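Local coordinates for glutathione peroxidase-like protein (Trypanosoma brucei, PDB 3DWV) that probably reduces hydroperoxides as a tryparedoxin-dependent peroxidase of the glutathione peroxidase family, with a thioredoxin-type fold, at residues 107-110 / 114-117; 24-29 / 153-158. The protein carries 1 engineered substitution. One frame throughout, in Å; residues are numbered along the deposited sequence.

Overall arrangement
The two contacts illustrate how apolar touches serve both a surface loop and the interior of one thioredoxin-type fold. Contact 1 is local and superficial: 107-110 and 114-117 belong to the same loop between helices 100-103 and 128-136, and one phenylalanine-isoleucine touch joins them. Contact 2 is largely buried and long-range, setting the N-terminal 24-29 against the end of strand 152-155. The centres of contact 1 and contact 2 are about 21 Å apart, on opposite sides of the chain's centre. Neither has a hydrogen bond between its own segments; in contact 2, however, polar turns within each segment flank the isoleucine pair, whereas contact 1 is purely apolar and lies nearer the predicted active-site Cys58.

Contact 1: residues 107-110 / 114-117; sequences TKFK and PIMA
A small apolar surface contact, Phe109 against Ile115, closes a bend in the long loop between helices 100-103 and 128-136. The buried area between the segments is modest, 104 Å². Ile115 is modelled in two conformers, and the distances describe one of them, so the touch may not be permanent. Its CD1 methyl lies 3.6 Å from Phe109 CD2. Behind it on the same branch, CG1 comes within 4.1 Å of Phe109 CE2, so CG1 and CD1 both lie against the CD2-CE2 bond, approaching obliquely. In Phe109, CG is anti to the backbone N (chi1 -174°), which carries the ring toward the isoleucine. The Ile115 CD1 methyl also stands 4.3 Å from the CA of Lys110, whose own side chain sets off the other way. No hydrogen bond joins the two segments. Backbone hydrogen bonds tie them instead to other parts of the chain: Thr107 to Lys57, Pro114 and Met116 to Ala84 of strand 81-86. Ile115 additionally packs on Pro86 at that strand's end. The Phe109 side chain is about 9 Å from that of Cys58, the predicted active-site residue, and the contact directly follows Cys106, its disulfide partner in this oxidized glutathione peroxidase-type enzyme.

Contact 2: residues 24-29 / 153-158; sequences SSIFDF and FLIDRD
Ile26 and Ile155 bring their methyl groups together where the N-terminal segment lies over the sheet of this thioredoxin-type fold, at the end of strand 152-155. The match is reciprocal: Ile26 CD1 sits 4.0 Å from Ile155 CG2, and Ile26 CG2 lies 4.1 Å from Ile155 CD1. At chi1 63°, Ile26 CG1 lies against its own backbone, and both CD1 and CG2 are presented to Ile155. Beside this pair, the buried Ser25 sets CB 3.3 Å from the backbone O of the exposed Asp158. The edge of the Phe27 ring, at CE2, comes no nearer than 4.2 Å to Asp158 C, a loose touch. One face of that ring rests on Ile26 CG1, 3.8 Å above the plane. Further out, Ile26 packs on Leu129 of helix 128-136 and Ile51 of strand 49-54, and its backbone is hydrogen-bonded to Gly159. Polar turns fix both segments: Ser25 OG accepts from Phe27 N at 3.1 Å in an ST turn, while Asp28 OD2 takes the N-H of Ser24. Beyond the strand, Asp156 OD1 is held by two backbone N-H groups, that of Val160 and, in an Asx turn, that of Asp158, whose N lies 2.9 Å from Asp156 OD1 and 51° out of the carboxylate plane.

Contact 1: residues 107-110 / 114-117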
ATOM      1  N   THR A 107       5.792   3.472 -17.649  1.00 14.52           N
ATOM      2  CA  THR A 107       4.644   4.335 -17.934  1.00 16.06           C
ATOM      3  C   THR A 107       3.715   4.443 -16.735  1.00 16.07           C
ATOM      4  O   THR A 107       3.859   3.807 -15.672  1.00 16.44           O
ATOM      5  CB  THR A 107       3.944   3.737 -19.166  1.00 15.99           C
ATOM      6  OG1 THR A 107       3.498   2.412 -18.799  1.00 18.33           O
ATOM      7  CG2 THR A 107       4.850   3.556 -20.359  1.00 17.77           C
ATOM      8  N   LYS A 108       2.715   5.315 -16.861  1.00 15.43           N
ATOM      9  CA  LYS A 108       1.777   5.577 -15.772  1.00 15.27           C
ATOM     10  C   LYS A 108       1.144   4.298 -15.249  1.00 13.07           C
ATOM     11  O   LYS A 108       0.588   3.527 -16.008  1.00 15.35           O
ATOM     12  CB  LYS A 108       0.651   6.522 -16.254  1.00 17.19           C
ATOM     13  CG  LYS A 108      -0.286   6.861 -15.112  1.00 17.38           C
ATOM     14  CD  LYS A 108      -1.587   7.536 -15.553  1.00 23.40           C
ATOM     15  CE  LYS A 108      -2.212   8.294 -14.388  1.00 24.20           C
ATOM     16  NZ  LYS A 108      -2.889   9.580 -14.770  1.00 33.59           N
ATOM     17  N   PHE A 109       1.204   4.050 -13.958  1.00 16.08           N
ATOM     18  CA  PHE A 109       0.488   2.991 -13.300  1.00 14.41           C
ATOM     19  C   PHE A 109      -1.037   3.115 -13.479  1.00 13.96           C
ATOM     20  O   PHE A 109      -1.538   4.237 -13.298  1.00 14.58           O
ATOM     21  CB  PHE A 109       0.805   3.019 -11.797  1.00 14.57           C
ATOM     22  CG  PHE A 109       0.170   1.800 -11.133  1.00 13.42           C
ATOM     23  CD1 PHE A 109       0.592   0.513 -11.499  1.00 14.27           C
ATOM     24  CD2 PHE A 109      -0.845   1.934 -10.208  1.00 14.47           C
ATOM     25  CE1 PHE A 109       0.020  -0.603 -10.923  1.00 13.89           C
ATOM     26  CE2 PHE A 109      -1.369   0.796  -9.596  1.00 13.31           C
ATOM     27  CZ  PHE A 109      -0.956  -0.466  -9.952  1.00 13.12           C
ATOM     28  N   LYS A 110      -1.624   1.968 -13.819  1.00 13.98           N
ATOM     29  CA  LYS A 110      -3.068   1.808 -13.988  1.00 13.79           C
ATOM     30  C   LYS A 110      -3.584   0.548 -13.312  1.00 12.50           C
ATOM     31  O   LYS A 110      -2.955  -0.513 -13.363  1.00 14.51           O
ATOM     32  CB  LYS A 110      -3.470   1.696 -15.475  1.00 16.15           C
ATOM     33  CG  LYS A 110      -3.211   2.935 -16.321  1.00 16.47           C
ATOM     34  CD  LYS A 110      -3.628   2.812 -17.764  1.00 17.99           C
ATOM     35  CE  LYS A 110      -3.274   1.604 -18.573  1.00 19.39           C
ATOM     36  NZ  LYS A 110      -1.853   1.351 -18.932  1.00 21.82           N
ATOM     37  N   PRO A 114      -8.662   1.736  -6.494  1.00 12.02           N
ATOM     38  CA  PRO A 114      -8.277   3.142  -6.319  1.00 13.52           C
ATOM     39  C   PRO A 114      -6.790   3.404  -6.139  1.00 12.36           C
ATOM     40  O   PRO A 114      -6.075   2.730  -5.394  1.00 11.90           O
ATOM     41  CB  PRO A 114      -8.996   3.559  -5.023  1.00 14.49           C
ATOM     42  CG  PRO A 114     -10.219   2.667  -5.047  1.00 17.81           C
ATOM     43  CD  PRO A 114      -9.619   1.315  -5.443  1.00 17.43           C
ATOM     44  N   ILE A 115      -6.381   4.481  -6.836  1.00 11.16           N
ATOM     45  CA  ILE A 115      -4.998   4.947  -6.725  0.50 11.97           C
ATOM     46  C   ILE A 115      -5.038   6.374  -6.186  1.00 11.49           C
ATOM     47  O   ILE A 115      -5.810   7.230  -6.631  1.00 13.56           O
ATOM     48  CB  ILE A 115      -4.227   4.921  -8.049  0.50 10.37           C
ATOM     49  CG1 ILE A 115      -4.294   3.559  -8.742  0.50  9.05           C
ATOM     50  CG2 ILE A 115      -2.786   5.361  -7.880  0.50  8.74           C
ATOM     51  CD1 ILE A 115      -4.027   3.595 -10.222  0.50  8.80           C
ATOM     52  N   MET A 116      -4.196   6.586  -5.202  1.00 11.83           N
ATOM     53  CA  MET A 116      -4.218   7.858  -4.482  1.00 12.07           C
ATOM     54  C   MET A 116      -3.211   8.829  -5.089  1.00 13.50           C
ATOM     55  O   MET A 116      -2.457   8.501  -6.021  1.00 13.34           O
ATOM     56  CB  MET A 116      -4.009   7.612  -2.981  1.00 13.03           C
ATOM     57  CG  MET A 116      -5.027   6.629  -2.379  1.00 13.99           C
ATOM     58  SD  MET A 116      -6.710   7.295  -2.271  1.00 16.34           S
ATOM     59  CE  MET A 116      -7.571   6.343  -3.521  1.00 20.71           C
ATOM     60  N   ALA A 117      -3.213  10.073  -4.567  1.00 12.70           N
ATOM     61  CA  ALA A 117      -2.154  10.992  -5.005  1.00 11.80           C
ATOM     62  C   ALA A 117      -0.773  10.539  -4.531  1.00 13.28           C
ATOM     63  O   ALA A 117      -0.716   9.876  -3.466  1.00 15.96           O
ATOM     64  CB  ALA A 117      -2.392  12.388  -4.429  1.00 16.16           C
TER

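Contact 2: residues 24-29 / 153-158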
ATOM      1  N   SER A  24      -4.660   5.390  16.444  1.00 23.12           N
ATOM      2  CA  SER A  24      -5.135   4.068  16.802  1.00 21.14           C
ATOM      3  C   SER A  24      -5.729   3.328  15.596  1.00 20.37           C
ATOM      4  O   SER A  24      -6.147   2.179  15.721  1.00 19.00           O
ATOM      5  CB  SER A  24      -6.205   4.164  17.897  1.00 22.22           C
ATOM      6  OG  SER A  24      -7.379   4.793  17.389  1.00 24.84           O
ATOM      7  N   SER A  25      -5.776   4.029  14.451  1.00 18.49           N
ATOM      8  CA  SER A  25      -6.208   3.369  13.215  1.00 17.32           C
ATOM      9  C   SER A  25      -5.772   4.187  11.997  1.00 13.64           C
ATOM     10  O   SER A  25      -5.408   5.345  12.175  1.00 15.61           O
ATOM     11  CB  SER A  25      -7.713   3.136  13.143  1.00 17.35           C
ATOM     12  OG  SER A  25      -8.443   4.232  12.671  1.00 19.11           O
ATOM     13  N   ILE A  26      -5.867   3.585  10.803  1.00 13.31           N
ATOM     14  CA  ILE A  26      -5.500   4.405   9.617  1.00 11.30           C
ATOM     15  C   ILE A  26      -6.420   5.582   9.409  1.00 10.92           C
ATOM     16  O   ILE A  26      -6.128   6.550   8.702  1.00 12.73           O
ATOM     17  CB  ILE A  26      -5.546   3.516   8.356  1.00 12.25           C
ATOM     18  CG1 ILE A  26      -6.947   2.958   8.045  1.00 12.88           C
ATOM     19  CG2 ILE A  26      -4.498   2.415   8.434  1.00 11.21           C
ATOM     20  CD1 ILE A  26      -7.039   2.336   6.669  1.00 12.02           C
ATOM     21  N   PHE A  27      -7.615   5.527   9.983  1.00 12.75           N
ATOM     22  CA  PHE A  27      -8.660   6.532   9.685  1.00 14.54           C
ATOM     23  C   PHE A  27      -8.345   7.845  10.380  1.00 14.40           C
ATOM     24  O   PHE A  27      -9.106   8.817  10.244  1.00 14.95           O
ATOM     25  CB  PHE A  27     -10.056   6.007  10.089  1.00 15.47           C
ATOM     26  CG  PHE A  27     -10.385   4.714   9.339  1.00 16.02           C
ATOM     27  CD1 PHE A  27     -10.477   4.708   7.962  1.00 17.68           C
ATOM     28  CD2 PHE A  27     -10.584   3.535  10.033  1.00 18.63           C
ATOM     29  CE1 PHE A  27     -10.772   3.541   7.274  1.00 13.24           C
ATOM     30  CE2 PHE A  27     -10.892   2.365   9.366  1.00 17.09           C
ATOM     31  CZ  PHE A  27     -10.977   2.379   7.994  1.00 19.18           C
ATOM     32  N   ASP A  28      -7.260   7.868  11.146  1.00 13.84           N
ATOM     33  CA  ASP A  28      -6.788   9.092  11.780  1.00 13.72           C
ATOM     34  C   ASP A  28      -5.961   9.956  10.805  1.00 12.15           C
ATOM     35  O   ASP A  28      -5.480  11.000  11.258  1.00 13.51           O
ATOM     36  CB  ASP A  28      -5.962   8.791  13.044  1.00 15.08           C
ATOM     37  CG  ASP A  28      -6.753   8.300  14.236  1.00 16.43           C
ATOM     38  OD1 ASP A  28      -7.865   8.806  14.486  1.00 27.23           O
ATOM     39  OD2 ASP A  28      -6.247   7.418  14.971  1.00 27.07           O
ATOM     40  N   PHE A  29      -5.770   9.506   9.558  1.00 12.01           N
ATOM     41  CA  PHE A  29      -4.806  10.103   8.645  1.00 12.15           C
ATOM     42  C   PHE A  29      -5.465  10.690   7.409  1.00 13.25           C
ATOM     43  O   PHE A  29      -6.490  10.170   6.965  1.00 16.20           O
ATOM     44  CB  PHE A  29      -3.721   9.061   8.263  1.00 11.70           C
ATOM     45  CG  PHE A  29      -2.976   8.563   9.490  1.00 12.72           C
ATOM     46  CD1 PHE A  29      -1.839   9.244   9.911  1.00 12.92           C
ATOM     47  CD2 PHE A  29      -3.379   7.455  10.238  1.00 14.11           C
ATOM     48  CE1 PHE A  29      -1.137   8.867  11.040  1.00 13.62           C
ATOM     49  CE2 PHE A  29      -2.693   7.051  11.381  1.00 11.46           C
ATOM     50  CZ  PHE A  29      -1.563   7.776  11.806  1.00 13.60           C
ATOM     51  N   PHE A 153       0.152  -3.554   3.371  1.00 10.90           N
ATOM     52  CA  PHE A 153      -0.297  -3.716   4.724  1.00  8.89           C
ATOM     53  C   PHE A 153      -1.748  -4.196   4.709  1.00  9.56           C
ATOM     54  O   PHE A 153      -2.596  -3.596   4.057  1.00  9.50           O
ATOM     55  CB  PHE A 153      -0.229  -2.424   5.540  1.00  9.18           C
ATOM     56  CG  PHE A 153       1.218  -1.919   5.666  1.00 12.35           C
ATOM     57  CD1 PHE A 153       1.791  -1.136   4.656  1.00 10.96           C
ATOM     58  CD2 PHE A 153       1.930  -2.277   6.817  1.00 12.35           C
ATOM     59  CE1 PHE A 153       3.097  -0.717   4.852  1.00 10.58           C
ATOM     60  CE2 PHE A 153       3.245  -1.865   6.971  1.00 12.31           C
ATOM     61  CZ  PHE A 153       3.819  -1.112   5.961  1.00 12.16           C
ATOM     62  N   LEU A 154      -2.001  -5.283   5.437  1.00  9.63           N
ATOM     63  CA  LEU A 154      -3.370  -5.732   5.677  1.00 12.11           C
ATOM     64  C   LEU A 154      -3.955  -5.026   6.909  1.00 11.37           C
ATOM     65  O   LEU A 154      -3.333  -5.019   7.979  1.00 12.20           O
ATOM     66  CB  LEU A 154      -3.406  -7.227   5.884  1.00 12.76           C
ATOM     67  CG  LEU A 154      -4.767  -7.888   5.988  1.00 12.93           C
ATOM     68  CD1 LEU A 154      -5.651  -7.756   4.759  1.00 16.52           C
ATOM     69  CD2 LEU A 154      -4.541  -9.386   6.254  1.00 14.97           C
ATOM     70  N   ILE A 155      -5.111  -4.422   6.703  1.00 10.97           N
ATOM     71  CA  ILE A 155      -5.788  -3.600   7.696  1.00 10.80           C
ATOM     72  C   ILE A 155      -7.062  -4.323   8.167  1.00 11.81           C
ATOM     73  O   ILE A 155      -7.827  -4.833   7.304  1.00 13.75           O
ATOM     74  CB  ILE A 155      -6.175  -2.268   7.046  1.00 11.53           C
ATOM     75  CG1 ILE A 155      -5.013  -1.605   6.273  1.00 12.40           C
ATOM     76  CG2 ILE A 155      -6.801  -1.365   8.100  1.00 10.71           C
ATOM     77  CD1 ILE A 155      -3.750  -1.371   7.078  1.00 11.91           C
ATOM     78  N   ASP A 156      -7.329  -4.395   9.460  1.00 13.91           N
ATOM     79  CA  ASP A 156      -8.540  -5.110   9.924  1.00 14.98           C
ATOM     80  C   ASP A 156      -9.788  -4.238   9.843  1.00 15.86           C
ATOM     81  O   ASP A 156      -9.740  -3.107   9.352  1.00 15.63           O
ATOM     82  CB  ASP A 156      -8.271  -5.733  11.291  1.00 17.86           C
ATOM     83  CG  ASP A 156      -8.210  -4.777  12.454  1.00 20.02           C
ATOM     84  OD1 ASP A 156      -8.574  -3.598  12.279  1.00 20.39           O
ATOM     85  OD2 ASP A 156      -7.797  -5.139  13.601  1.00 18.80           O
ATOM     86  N   ARG A 157     -10.927  -4.761  10.310  1.00 19.50           N
ATOM     87  CA  ARG A 157     -12.225  -4.135  10.357  1.00 21.26           C
ATOM     88  C   ARG A 157     -12.242  -2.814  11.127  1.00 18.26           C
ATOM     89  O   ARG A 157     -13.116  -1.983  10.812  1.00 20.39           O
ATOM     90  CB  ARG A 157     -13.313  -5.033  10.986  1.00 23.98           C
ATOM     91  CG  ARG A 157     -13.268  -6.510  10.644  1.00 34.62           C
ATOM     92  CD  ARG A 157     -14.478  -7.323  11.097  1.00 42.67           C
ATOM     93  NE  ARG A 157     -14.255  -8.722  11.425  1.00 52.68           N
ATOM     94  CZ  ARG A 157     -14.875  -9.840  11.092  1.00 47.86           C
ATOM     95  NH1 ARG A 157     -15.939  -9.856  10.295  1.00 45.21           N
ATOM     96  NH2 ARG A 157     -14.456 -11.034  11.547  1.00 46.34           N
ATOM     97  N   ASP A 158     -11.334  -2.618  12.078  0.50 17.48           N
ATOM     98  CA  ASP A 158     -11.160  -1.438  12.903  0.50 17.92           C
ATOM     99  C   ASP A 158     -10.140  -0.425  12.359  0.50 16.59           C
ATOM    100  O   ASP A 158      -9.849   0.584  13.028  0.50 16.49           O
ATOM    101  CB  ASP A 158     -10.685  -1.800  14.318  0.50 15.11           C
ATOM    102  CG  ASP A 158     -11.653  -2.693  15.052  0.50 18.41           C
ATOM    103  OD1 ASP A 158     -12.863  -2.398  14.977  0.50 17.22           O
ATOM    104  OD2 ASP A 158     -11.206  -3.676  15.681  0.50 21.26           O
TER